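Local atomic coordinates of putative S-adenosylmethionine-dependent methyltransferase (Bacteroides thetaiotaomicron, PDB entry 1WYZ), a protein that probably transfers a methyl group from S-adenosylmethionine to a substrate, as expected of an RsmI-like methyltransferase. Residues V10-T15 with V119-I124; F138-Y143 with L170-P175; K153-L158 with E183-N188; L195-N200 with C228-Y233. One frame throughout, in Å; residues are numbered along the deposited sequence.

Contact 1: residues V10-T15 with V119-I124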
loop_
_atom_site.group_PDB
_atom_site.type_symbol
_atom_site.label_atom_id
_atom_site.label_comp_id
_atom_site.label_asym_id
_atom_site.label_seq_id
_atom_site.Cartn_x
_atom_site.Cartn_y
_atom_site.Cartn_z
ATOM N N VAL A 10 7.565 5.415 -8.695
ATOM C CA VAL A 10 8.953 5.138 -9.115
ATOM C C VAL A 10 9.536 4.016 -8.250
ATOM O O VAL A 10 8.833 3.460 -7.404
ATOM C CB VAL A 10 9.872 6.392 -8.965
ATOM C CG1 VAL A 10 9.370 7.532 -9.844
ATOM C CG2 VAL A 10 9.926 6.823 -7.503
ATOM N N THR A 11 10.813 3.696 -8.445
ATOM C CA THR A 11 11.452 2.627 -7.668
ATOM C C THR A 11 11.753 3.028 -6.221
ATOM O O THR A 11 12.006 4.197 -5.928
ATOM C CB THR A 11 12.794 2.177 -8.301
ATOM O OG1 THR A 11 13.709 3.279 -8.323
ATOM C CG2 THR A 11 12.581 1.662 -9.719
ATOM N N LEU A 12 11.726 2.044 -5.325
ATOM C CA LEU A 12 12.009 2.264 -3.911
ATOM C C LEU A 12 13.512 2.479 -3.732
ATOM O O LEU A 12 13.945 3.236 -2.866
ATOM C CB LEU A 12 11.549 1.052 -3.083
ATOM C CG LEU A 12 10.355 1.162 -2.114
ATOM C CD1 LEU A 12 9.186 1.907 -2.758
ATOM C CD2 LEU A 12 9.929 -0.237 -1.691
ATOM N N GLY A 13 14.309 1.813 -4.559
ATOM C CA GLY A 13 15.751 1.966 -4.473
ATOM C C GLY A 13 16.402 1.913 -5.842
ATOM O O GLY A 13 15.854 2.417 -6.816
ATOM N N ASP A 14 17.580 1.300 -5.906
ATOM C CA ASP A 14 18.326 1.158 -7.152
ATOM C C ASP A 14 18.083 -0.235 -7.748
ATOM O O ASP A 14 18.854 -1.169 -7.515
ATOM C CB ASP A 14 19.823 1.377 -6.885
ATOM C CG ASP A 14 20.698 0.920 -8.040
ATOM O OD1 ASP A 14 20.417 1.318 -9.188
ATOM O OD2 ASP A 14 21.665 0.165 -7.801
ATOM N N THR A 15 17.000 -0.369 -8.508
ATOM C CA THR A 15 16.646 -1.645 -9.122
ATOM C C THR A 15 16.123 -1.460 -10.530
ATOM O O THR A 15 15.708 -0.376 -10.910
ATOM C CB THR A 15 15.516 -2.362 -8.361
ATOM O OG1 THR A 15 14.344 -1.531 -8.380
ATOM C CG2 THR A 15 15.922 -2.670 -6.932
ATOM N N VAL A 119 -0.110 0.993 -10.217
ATOM C CA VAL A 119 0.579 0.109 -9.286
ATOM C C VAL A 119 2.081 0.369 -9.176
ATOM O O VAL A 119 2.771 0.595 -10.164
ATOM C CB VAL A 119 0.346 -1.365 -9.654
ATOM C CG1 VAL A 119 1.050 -2.264 -8.656
ATOM C CG2 VAL A 119 -1.140 -1.669 -9.662
ATOM N N GLY A 120 2.580 0.333 -7.951
ATOM C CA GLY A 120 3.989 0.570 -7.749
ATOM C C GLY A 120 4.455 -0.034 -6.448
ATOM O O GLY A 120 3.638 -0.477 -5.637
ATOM N N PRO A 121 5.769 -0.076 -6.217
ATOM C CA PRO A 121 6.198 -0.662 -4.956
ATOM C C PRO A 121 5.846 0.281 -3.807
ATOM O O PRO A 121 5.994 1.501 -3.918
ATOM C CB PRO A 121 7.701 -0.825 -5.157
ATOM C CG PRO A 121 8.051 0.401 -5.937
ATOM C CD PRO A 121 6.907 0.497 -6.955
ATOM N N SER A 122 5.333 -0.295 -2.724
ATOM C CA SER A 122 4.987 0.453 -1.519
ATOM C C SER A 122 5.659 -0.282 -0.377
ATOM O O SER A 122 5.311 -1.432 -0.079
ATOM C CB SER A 122 3.475 0.473 -1.269
ATOM O OG SER A 122 3.185 0.937 0.049
ATOM N N SER A 123 6.630 0.367 0.255
ATOM C CA SER A 123 7.324 -0.257 1.365
ATOM C C SER A 123 6.313 -0.525 2.470
ATOM O O SER A 123 6.516 -1.401 3.299
ATOM C CB SER A 123 8.442 0.655 1.873
ATOM O OG SER A 123 7.942 1.936 2.159
ATOM N N ILE A 124 5.216 0.225 2.474
ATOM C CA ILE A 124 4.195 0.019 3.483
ATOM C C ILE A 124 3.465 -1.322 3.329
ATOM O O ILE A 124 3.461 -2.110 4.274
ATOM C CB ILE A 124 3.186 1.191 3.499
ATOM C CG1 ILE A 124 3.816 2.392 4.195
ATOM C CG2 ILE A 124 1.919 0.805 4.272
ATOM C CD1 ILE A 124 4.865 3.136 3.370
#
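The pyrrolidine ring of P121 is met from one side by V10 O and L12 CD1, both obliquely beside CG. V10 O lies 3.5 Å from P121 CG and almost as near CD, while L12 CD1 stands 3.7 Å from P121 CG. The contact bridges the two-domain fold: the loop that follows strand 5-8 of the parallel sheet meets the link that leaves the same sheet and starts helix 123-131. L12 carries it with both branches. The L12 and P121 side chains slide past each other in opposite directions, and L12 CD1 rests 3.4 Å from P121 O; CD2 reaches onward to S123 CB, 4.0 Å away, at the first turn of the helix. No hydrogen bond joins the segments; they meet through van der Waals contact, part of it against carbonyl oxygens. The loop keeps its shape partly through T11 OG1, which donates to G13 O at 2.8 Å, in the carbonyl plane. P121 also packs on V119 of the second subunit, so this link forms part of the dimer interface. At the helix start S122 is the N-cap: its OG accepts a weak, bent bond from I124 N at 3.2 Å.

Contact 2: residues F138-Y143 with L170-P175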
loop_
_atom_site.group_PDB
_atom_site.type_symbol
_atom_site.label_atom_id
_atom_site.label_comp_id
_atom_site.label_asym_id
_atom_site.label_seq_id
_atom_site.Cartn_x
_atom_site.Cartn_y
_atom_site.Cartn_z
ATOM N N PHE A 138 -3.974 -2.098 9.796
ATOM C CA PHE A 138 -2.648 -1.570 10.099
ATOM C C PHE A 138 -2.696 -0.053 9.957
ATOM O O PHE A 138 -3.626 0.482 9.345
ATOM C CB PHE A 138 -1.623 -2.164 9.138
ATOM C CG PHE A 138 -1.912 -1.869 7.696
ATOM C CD1 PHE A 138 -1.526 -0.654 7.130
ATOM C CD2 PHE A 138 -2.574 -2.809 6.897
ATOM C CE1 PHE A 138 -1.792 -0.379 5.784
ATOM C CE2 PHE A 138 -2.840 -2.539 5.562
ATOM C CZ PHE A 138 -2.450 -1.325 5.000
ATOM N N ALA A 139 -1.688 0.627 10.504
ATOM C CA ALA A 139 -1.626 2.086 10.473
ATOM C C ALA A 139 -0.199 2.622 10.286
ATOM O O ALA A 139 0.733 2.203 10.985
ATOM C CB ALA A 139 -2.211 2.629 11.764
ATOM N N PHE A 140 -0.030 3.547 9.347
ATOM C CA PHE A 140 1.276 4.141 9.076
ATOM C C PHE A 140 1.357 5.523 9.736
ATOM O O PHE A 140 0.489 6.377 9.511
ATOM C CB PHE A 140 1.478 4.286 7.562
ATOM C CG PHE A 140 2.791 4.923 7.181
ATOM C CD1 PHE A 140 3.994 4.275 7.445
ATOM C CD2 PHE A 140 2.826 6.174 6.572
ATOM C CE1 PHE A 140 5.221 4.861 7.117
ATOM C CE2 PHE A 140 4.052 6.777 6.234
ATOM C CZ PHE A 140 5.248 6.110 6.512
ATOM N N HIS A 141 2.400 5.753 10.527
ATOM C CA HIS A 141 2.558 7.032 11.209
ATOM C C HIS A 141 3.724 7.871 10.680
ATOM O O HIS A 141 3.986 8.953 11.192
ATOM C CB HIS A 141 2.733 6.787 12.711
ATOM C CG HIS A 141 1.625 5.990 13.328
ATOM N ND1 HIS A 141 0.478 6.571 13.833
ATOM C CD2 HIS A 141 1.483 4.659 13.516
ATOM C CE1 HIS A 141 -0.317 5.631 14.307
ATOM N NE2 HIS A 141 0.269 4.460 14.127
ATOM N N GLY A 142 4.418 7.379 9.655
ATOM C CA GLY A 142 5.542 8.121 9.099
ATOM C C GLY A 142 6.706 8.227 10.074
ATOM O O GLY A 142 7.258 7.203 10.492
ATOM N N TYR A 143 7.091 9.448 10.444
ATOM C CA TYR A 143 8.196 9.632 11.396
ATOM C C TYR A 143 7.634 9.887 12.780
ATOM O O TYR A 143 6.604 10.535 12.910
ATOM C CB TYR A 143 9.080 10.807 10.979
ATOM C CG TYR A 143 9.889 10.537 9.740
ATOM C CD1 TYR A 143 11.140 9.922 9.819
ATOM C CD2 TYR A 143 9.395 10.862 8.480
ATOM C CE1 TYR A 143 11.880 9.631 8.662
ATOM C CE2 TYR A 143 10.123 10.575 7.316
ATOM C CZ TYR A 143 11.361 9.957 7.412
ATOM O OH TYR A 143 12.047 9.623 6.262
ATOM N N LEU A 170 2.821 0.934 11.929
ATOM C CA LEU A 170 4.015 1.153 11.107
ATOM C C LEU A 170 4.576 2.563 11.171
ATOM O O LEU A 170 3.823 3.538 11.177
ATOM C CB LEU A 170 3.736 0.858 9.622
ATOM C CG LEU A 170 3.284 -0.491 9.071
ATOM C CD1 LEU A 170 1.801 -0.701 9.338
ATOM C CD2 LEU A 170 3.534 -0.502 7.569
ATOM N N PHE A 171 5.901 2.662 11.180
ATOM C CA PHE A 171 6.579 3.952 11.201
ATOM C C PHE A 171 7.980 3.830 10.595
ATOM O O PHE A 171 8.581 2.750 10.609
ATOM C CB PHE A 171 6.632 4.510 12.632
ATOM C CG PHE A 171 7.204 3.559 13.657
ATOM C CD1 PHE A 171 8.581 3.530 13.919
ATOM C CD2 PHE A 171 6.368 2.720 14.392
ATOM C CE1 PHE A 171 9.118 2.687 14.900
ATOM C CE2 PHE A 171 6.898 1.865 15.386
ATOM C CZ PHE A 171 8.281 1.857 15.632
ATOM N N ILE A 172 8.492 4.926 10.042
ATOM C CA ILE A 172 9.809 4.916 9.420
ATOM C C ILE A 172 10.795 5.825 10.141
ATOM O O ILE A 172 10.401 6.634 10.994
ATOM C CB ILE A 172 9.733 5.348 7.949
ATOM C CG1 ILE A 172 9.269 6.805 7.861
ATOM C CG2 ILE A 172 8.780 4.429 7.188
ATOM C CD1 ILE A 172 9.444 7.456 6.490
ATOM N N GLU A 173 12.073 5.685 9.792
ATOM C CA GLU A 173 13.140 6.465 10.414
ATOM C C GLU A 173 14.241 6.883 9.456
ATOM O O GLU A 173 14.569 6.160 8.515
ATOM C CB GLU A 173 13.769 5.676 11.561
ATOM C CG GLU A 173 13.446 6.241 12.933
ATOM C CD GLU A 173 14.051 7.618 13.168
ATOM O OE1 GLU A 173 13.976 8.483 12.265
ATOM O OE2 GLU A 173 14.593 7.838 14.272
ATOM N N THR A 174 14.819 8.054 9.713
ATOM C CA THR A 174 15.898 8.567 8.877
ATOM C C THR A 174 17.095 7.618 8.998
ATOM O O THR A 174 17.406 7.131 10.086
ATOM C CB THR A 174 16.296 10.007 9.296
ATOM O OG1 THR A 174 17.147 10.578 8.299
ATOM C CG2 THR A 174 17.027 9.999 10.627
ATOM N N PRO A 175 17.783 7.357 7.876
ATOM C CA PRO A 175 18.939 6.458 7.842
ATOM C C PRO A 175 19.866 6.435 9.061
ATOM O O PRO A 175 20.082 5.374 9.653
ATOM C CB PRO A 175 19.649 6.849 6.535
ATOM C CG PRO A 175 19.155 8.246 6.256
ATOM C CD PRO A 175 17.708 8.144 6.636
#
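Y143 lays one face of its phenol ring over I172: CG1 sits above the ring centre, 3.8 Å from the centroid and 9° off the normal, a CH-pi contact. I172 CD1 lies over the ring too, toward CZ and CE2, 3.3 Å from Y143 CZ. With CG1 in the crowded position between backbone N and carbonyl carbon (chi1 64°), CG2 is turned to the edge of the F140 ring, in its plane and 3.6 Å from F140 CE1. An alanine in place of I172 would probably deprive the Y143 face of its aliphatic cover and loosen the packing against F140. One face of the F140 ring is backed by G142 N. The segments are the paired parallel strands of the beta-alpha-beta unit 138-143, 150-165, 168-173. L170 is gripped twice, its N donating to A139 O at 2.6 Å and its O accepting from H141 N at 2.7 Å, both nearly along the C=O axis. I172 N bonds to G142 O rather than H141 O, so the register slips by one residue where G142 has positive phi. H141 NE2 is hydrogen-bonded to Q169 OE1. F138-F140 pair antiparallel with a strand of the second subunit, continuing the sheet.

Contact 3: residues K153-L158 with E183-N188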
loop_
_atom_site.group_PDB
_atom_site.type_symbol
_atom_site.label_atom_id
_atom_site.label_comp_id
_atom_site.label_asym_id
_atom_site.label_seq_id
_atom_site.Cartn_x
_atom_site.Cartn_y
_atom_site.Cartn_z
ATOM N N LYS A 153 6.572 7.965 24.576
ATOM C CA LYS A 153 5.132 8.099 24.729
ATOM C C LYS A 153 4.472 7.506 23.500
ATOM O O LYS A 153 3.563 6.685 23.602
ATOM C CB LYS A 153 4.717 9.570 24.854
ATOM C CG LYS A 153 4.886 10.182 26.242
ATOM C CD LYS A 153 4.122 11.501 26.363
ATOM C CE LYS A 153 2.609 11.297 26.255
ATOM N NZ LYS A 153 2.037 10.585 27.434
ATOM N N LYS A 154 4.953 7.926 22.336
ATOM C CA LYS A 154 4.413 7.468 21.066
ATOM C C LYS A 154 4.492 5.949 20.923
ATOM O O LYS A 154 3.471 5.299 20.690
ATOM C CB LYS A 154 5.138 8.167 19.905
ATOM C CG LYS A 154 4.443 8.062 18.558
ATOM C CD LYS A 154 3.010 8.549 18.648
ATOM C CE LYS A 154 2.444 8.801 17.267
ATOM N NZ LYS A 154 2.608 7.595 16.420
ATOM N N LEU A 155 5.689 5.382 21.068
ATOM C CA LEU A 155 5.874 3.929 20.963
ATOM C C LEU A 155 4.920 3.213 21.910
ATOM O O LEU A 155 4.289 2.220 21.547
ATOM C CB LEU A 155 7.317 3.535 21.321
ATOM C CG LEU A 155 8.455 4.056 20.433
ATOM C CD1 LEU A 155 9.799 3.894 21.137
ATOM C CD2 LEU A 155 8.432 3.313 19.105
ATOM N N LYS A 156 4.813 3.735 23.126
ATOM C CA LYS A 156 3.957 3.155 24.152
ATOM C C LYS A 156 2.478 3.160 23.741
ATOM O O LYS A 156 1.757 2.195 23.995
ATOM C CB LYS A 156 4.146 3.933 25.457
ATOM C CG LYS A 156 3.955 3.114 26.716
ATOM C CD LYS A 156 5.095 2.127 26.929
ATOM C CE LYS A 156 4.919 1.359 28.243
ATOM N NZ LYS A 156 5.939 0.284 28.413
ATOM N N THR A 157 2.040 4.246 23.099
ATOM C CA THR A 157 0.651 4.385 22.661
ATOM C C THR A 157 0.381 3.503 21.456
ATOM O O THR A 157 -0.666 2.859 21.371
ATOM C CB THR A 157 0.307 5.852 22.285
ATOM O OG1 THR A 157 0.659 6.725 23.363
ATOM C CG2 THR A 157 -1.182 5.996 22.024
ATOM N N LEU A 158 1.318 3.481 20.515
ATOM C CA LEU A 158 1.158 2.642 19.333
ATOM C C LEU A 158 0.962 1.217 19.821
ATOM O O LEU A 158 -0.002 0.539 19.440
ATOM C CB LEU A 158 2.407 2.712 18.455
ATOM C CG LEU A 158 2.405 3.579 17.195
ATOM C CD1 LEU A 158 1.575 4.836 17.381
ATOM C CD2 LEU A 158 3.846 3.938 16.865
ATOM N N GLU A 183 17.020 0.677 19.658
ATOM C CA GLU A 183 17.368 0.760 21.069
ATOM C C GLU A 183 16.142 1.263 21.807
ATOM O O GLU A 183 15.799 0.745 22.863
ATOM C CB GLU A 183 18.542 1.725 21.295
ATOM C CG GLU A 183 18.831 2.040 22.764
ATOM C CD GLU A 183 19.459 0.871 23.518
ATOM O OE1 GLU A 183 19.231 -0.298 23.120
ATOM O OE2 GLU A 183 20.168 1.125 24.521
ATOM N N ASP A 184 15.474 2.266 21.244
ATOM C CA ASP A 184 14.274 2.818 21.874
ATOM C C ASP A 184 13.085 1.847 21.925
ATOM O O ASP A 184 12.364 1.792 22.933
ATOM C CB ASP A 184 13.837 4.114 21.184
ATOM C CG ASP A 184 14.709 5.294 21.558
ATOM O OD1 ASP A 184 15.049 5.426 22.749
ATOM O OD2 ASP A 184 15.046 6.096 20.661
ATOM N N ILE A 185 12.887 1.087 20.851
ATOM C CA ILE A 185 11.788 0.139 20.793
ATOM C C ILE A 185 11.910 -0.934 21.874
ATOM O O ILE A 185 10.935 -1.243 22.570
ATOM C CB ILE A 185 11.709 -0.519 19.393
ATOM C CG1 ILE A 185 11.467 0.570 18.346
ATOM C CG2 ILE A 185 10.584 -1.561 19.350
ATOM C CD1 ILE A 185 10.060 1.028 18.155
ATOM N N LEU A 186 13.115 -1.474 22.037
ATOM C CA LEU A 186 13.354 -2.526 23.021
ATOM C C LEU A 186 13.456 -2.048 24.468
ATOM O O LEU A 186 13.413 -2.854 25.403
ATOM C CB LEU A 186 14.600 -3.322 22.629
ATOM C CG LEU A 186 15.914 -2.557 22.450
ATOM C CD1 LEU A 186 16.564 -2.324 23.814
ATOM C CD2 LEU A 186 16.846 -3.368 21.544
ATOM N N GLN A 187 13.590 -0.742 24.661
ATOM C CA GLN A 187 13.645 -0.208 26.012
ATOM C C GLN A 187 12.228 0.068 26.500
ATOM O O GLN A 187 11.876 -0.267 27.630
ATOM C CB GLN A 187 14.456 1.087 26.064
ATOM C CG GLN A 187 15.929 0.887 25.806
ATOM C CD GLN A 187 16.555 -0.019 26.830
ATOM O OE1 GLN A 187 17.578 -0.648 26.571
ATOM N NE2 GLN A 187 15.947 -0.090 28.009
ATOM N N ASN A 188 11.408 0.649 25.628
ATOM C CA ASN A 188 10.029 1.006 25.968
ATOM C C ASN A 188 8.923 -0.011 25.676
ATOM O O ASN A 188 7.857 0.047 26.290
ATOM C CB ASN A 188 9.661 2.326 25.283
ATOM C CG ASN A 188 10.704 3.397 25.495
ATOM O OD1 ASN A 188 11.651 3.521 24.712
ATOM N ND2 ASN A 188 10.554 4.167 26.567
#
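L155 and I185 meet at about a right angle between the two helices, with L155 CD2 turned to I185 CD1. In both residues the CG or CG1 branch is anti to the carbonyl carbon and beside the backbone N. The second branch of L155 lies against the residue before I185: CD1 is 4.0 Å from D184 CB and 3.8 Å from D184 O. The carboxylate of D184 turns off to a salt bridge with R151, and the leucine meets the CB of that side chain. The segments 153-158 and 183-188 cross at -61°, their axes 9.9 Å apart at closest approach; their helices pack on the same side of the mixed sheet, and L155 and I185 rest on F171 of strand 168-173. K156 reaches across at the exposed border of the contact. Its chain bends at chi2 (71°) and is extended beyond, so that NZ reaches N188 O at 2.9 Å, nearly along the C=O axis. That carbonyl lies in the last turn of helix 178-188, whose negative dipole end the charge would probably favour. Within helix 150-165, K153 O accepts from both T157 N and T157 OG1, the hydroxyl standing above the carbonyl plane.

Contact 4: residues L195-N200 with C228-Y233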
loop_
_atom_site.group_PDB
_atom_site.type_symbol
_atom_site.label_atom_id
_atom_site.label_comp_id
_atom_site.label_asym_id
_atom_site.label_seq_id
_atom_site.Cartn_x
_atom_site.Cartn_y
_atom_site.Cartn_z
ATOM N N LEU A 195 8.226 -7.218 16.763
ATOM C CA LEU A 195 8.792 -6.131 15.985
ATOM C C LEU A 195 9.372 -6.667 14.680
ATOM O O LEU A 195 10.182 -7.591 14.700
ATOM C CB LEU A 195 9.903 -5.442 16.779
ATOM C CG LEU A 195 10.845 -4.637 15.879
ATOM C CD1 LEU A 195 10.055 -3.528 15.221
ATOM C CD2 LEU A 195 11.999 -4.058 16.676
ATOM N N CYS A 196 8.961 -6.090 13.549
ATOM C CA CYS A 196 9.478 -6.501 12.251
ATOM C C CYS A 196 10.352 -5.388 11.674
ATOM O O CYS A 196 9.913 -4.243 11.552
ATOM C CB CYS A 196 8.330 -6.794 11.279
ATOM S SG CYS A 196 8.857 -7.126 9.548
ATOM N N ILE A 197 11.587 -5.724 11.326
ATOM C CA ILE A 197 12.492 -4.756 10.741
ATOM C C ILE A 197 12.531 -5.050 9.258
ATOM O O ILE A 197 12.759 -6.189 8.862
ATOM C CB ILE A 197 13.912 -4.891 11.332
ATOM C CG1 ILE A 197 13.925 -4.359 12.769
ATOM C CG2 ILE A 197 14.921 -4.160 10.447
ATOM C CD1 ILE A 197 15.167 -4.726 13.579
ATOM N N ALA A 198 12.299 -4.038 8.434
ATOM C CA ALA A 198 12.317 -4.231 6.986
ATOM C C ALA A 198 13.219 -3.196 6.316
ATOM O O ALA A 198 12.816 -2.045 6.103
ATOM C CB ALA A 198 10.909 -4.142 6.438
ATOM N N ALA A 199 14.437 -3.615 5.982
ATOM C CA ALA A 199 15.427 -2.749 5.352
ATOM C C ALA A 199 15.702 -3.127 3.887
ATOM O O ALA A 199 15.684 -4.300 3.527
ATOM C CB ALA A 199 16.709 -2.802 6.161
ATOM N N ASN A 200 15.974 -2.123 3.056
ATOM C CA ASN A 200 16.241 -2.324 1.634
ATOM C C ASN A 200 15.194 -3.152 0.926
ATOM O O ASN A 200 15.529 -4.067 0.176
ATOM C CB ASN A 200 17.591 -2.985 1.408
ATOM C CG ASN A 200 18.736 -2.024 1.577
ATOM O OD1 ASN A 200 18.678 -0.881 1.112
ATOM N ND2 ASN A 200 19.798 -2.481 2.231
ATOM N N CYS A 228 14.954 1.900 6.435
ATOM C CA CYS A 228 14.061 0.751 6.624
ATOM C C CYS A 228 12.749 1.163 7.309
ATOM O O CYS A 228 12.590 2.309 7.714
ATOM C CB CYS A 228 14.750 -0.315 7.475
ATOM S SG CYS A 228 15.193 0.242 9.125
ATOM N N ILE A 229 11.815 0.223 7.438
ATOM C CA ILE A 229 10.524 0.496 8.080
ATOM C C ILE A 229 10.360 -0.416 9.284
ATOM O O ILE A 229 10.945 -1.498 9.319
ATOM C CB ILE A 229 9.322 0.208 7.145
ATOM C CG1 ILE A 229 9.388 1.083 5.898
ATOM C CG2 ILE A 229 8.016 0.444 7.891
ATOM C CD1 ILE A 229 10.425 0.651 4.867
ATOM N N PHE A 230 9.549 -0.001 10.255
ATOM C CA PHE A 230 9.328 -0.820 11.438
ATOM C C PHE A 230 7.855 -1.159 11.644
ATOM O O PHE A 230 6.975 -0.322 11.433
ATOM C CB PHE A 230 9.876 -0.114 12.679
ATOM C CG PHE A 230 11.364 0.098 12.648
ATOM C CD1 PHE A 230 12.233 -0.989 12.606
ATOM C CD2 PHE A 230 11.904 1.389 12.644
ATOM C CE1 PHE A 230 13.622 -0.800 12.556
ATOM C CE2 PHE A 230 13.298 1.594 12.595
ATOM C CZ PHE A 230 14.150 0.494 12.552
ATOM N N LEU A 231 7.586 -2.395 12.054
ATOM C CA LEU A 231 6.215 -2.831 12.301
ATOM C C LEU A 231 6.071 -3.507 13.660
ATOM O O LEU A 231 6.815 -4.426 13.981
ATOM C CB LEU A 231 5.747 -3.807 11.222
ATOM C CG LEU A 231 5.766 -3.348 9.766
ATOM C CD1 LEU A 231 7.207 -3.394 9.247
ATOM C CD2 LEU A 231 4.853 -4.254 8.917
ATOM N N LEU A 232 5.100 -3.049 14.445
ATOM C CA LEU A 232 4.822 -3.601 15.769
ATOM C C LEU A 232 3.490 -4.355 15.773
ATOM O O LEU A 232 2.466 -3.810 15.358
ATOM C CB LEU A 232 4.735 -2.474 16.816
ATOM C CG LEU A 232 5.904 -1.527 17.078
ATOM C CD1 LEU A 232 5.541 -0.599 18.218
ATOM C CD2 LEU A 232 7.145 -2.328 17.438
ATOM N N TYR A 233 3.501 -5.600 16.243
ATOM C CA TYR A 233 2.271 -6.385 16.320
ATOM C C TYR A 233 2.327 -7.309 17.534
ATOM O O TYR A 233 3.336 -7.318 18.230
ATOM C CB TYR A 233 2.020 -7.156 15.028
ATOM C CG TYR A 233 0.569 -7.546 14.885
ATOM C CD1 TYR A 233 -0.445 -6.604 15.065
ATOM C CD2 TYR A 233 0.206 -8.867 14.637
ATOM C CE1 TYR A 233 -1.796 -6.976 15.015
ATOM C CE2 TYR A 233 -1.127 -9.252 14.582
ATOM C CZ TYR A 233 -2.128 -8.309 14.772
ATOM O OH TYR A 233 -3.447 -8.708 14.734
#
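L231 O is gripped twice: C196 N donates to it at 2.7 Å, in the carbonyl plane and with an N-H...O angle of 162°, and L195 CA adds a CA-H...O contact at 3.3 Å. The return bond, L231 N to C196 O, is 3.0 Å long, and C196 O likewise takes a CA-H...O contact from F230 CA. A second hydrogen-bonded pair, A198 with I229, repeats the pair of N-H...O bonds; there I229 N sits above the plane of the A198 carbonyl. Between them F230 faces I197 in a non-hydrogen-bonded pair. The two side chains lie side by side pointing the same way, and I197 CG1 meets the ring edge in its plane, 3.6 Å from F230 CE1. L195 CD1 approaches the same ring obliquely and touches L232 CD2 at 3.9 Å. An alanine in place of F230 would probably leave I197 and L195 without much of their apolar partner and weaken the packing against N178 and M181 of helix 178-188. At the far end A199 CB and C228 CB are close, 3.4 Å apart, though C228 is poorly ordered. On the other face C196, A198, I229 and L231 are met by helix 123-131. Two antiparallel strands inside a mixed sheet with helices on both faces are consistent with the C-terminal domain of RsmI-like methyltransferases.

From the N terminus, contact 1 closes the longest loop, returning the chain past some hundred residues of the parallel-sheet domain to the loop after its first strand, and delivers it to helix 123-131. Contacts 2 and 3 follow and cross: strand 138-143, helix 150-165, strand 168-173 and helix 178-188 alternate between them, and the helix pair lies over the strand pair, with F171 touching I185 and L158. Contact 4 closes last, in series, and lays strand 228-233 between 194-199 and 168-173; F171 O and F230 N probably bond across that seam. I124 packs on contact 2 and S123 on I229, tying the start of helix 123-131, just after the interdomain link, to the mixed sheet.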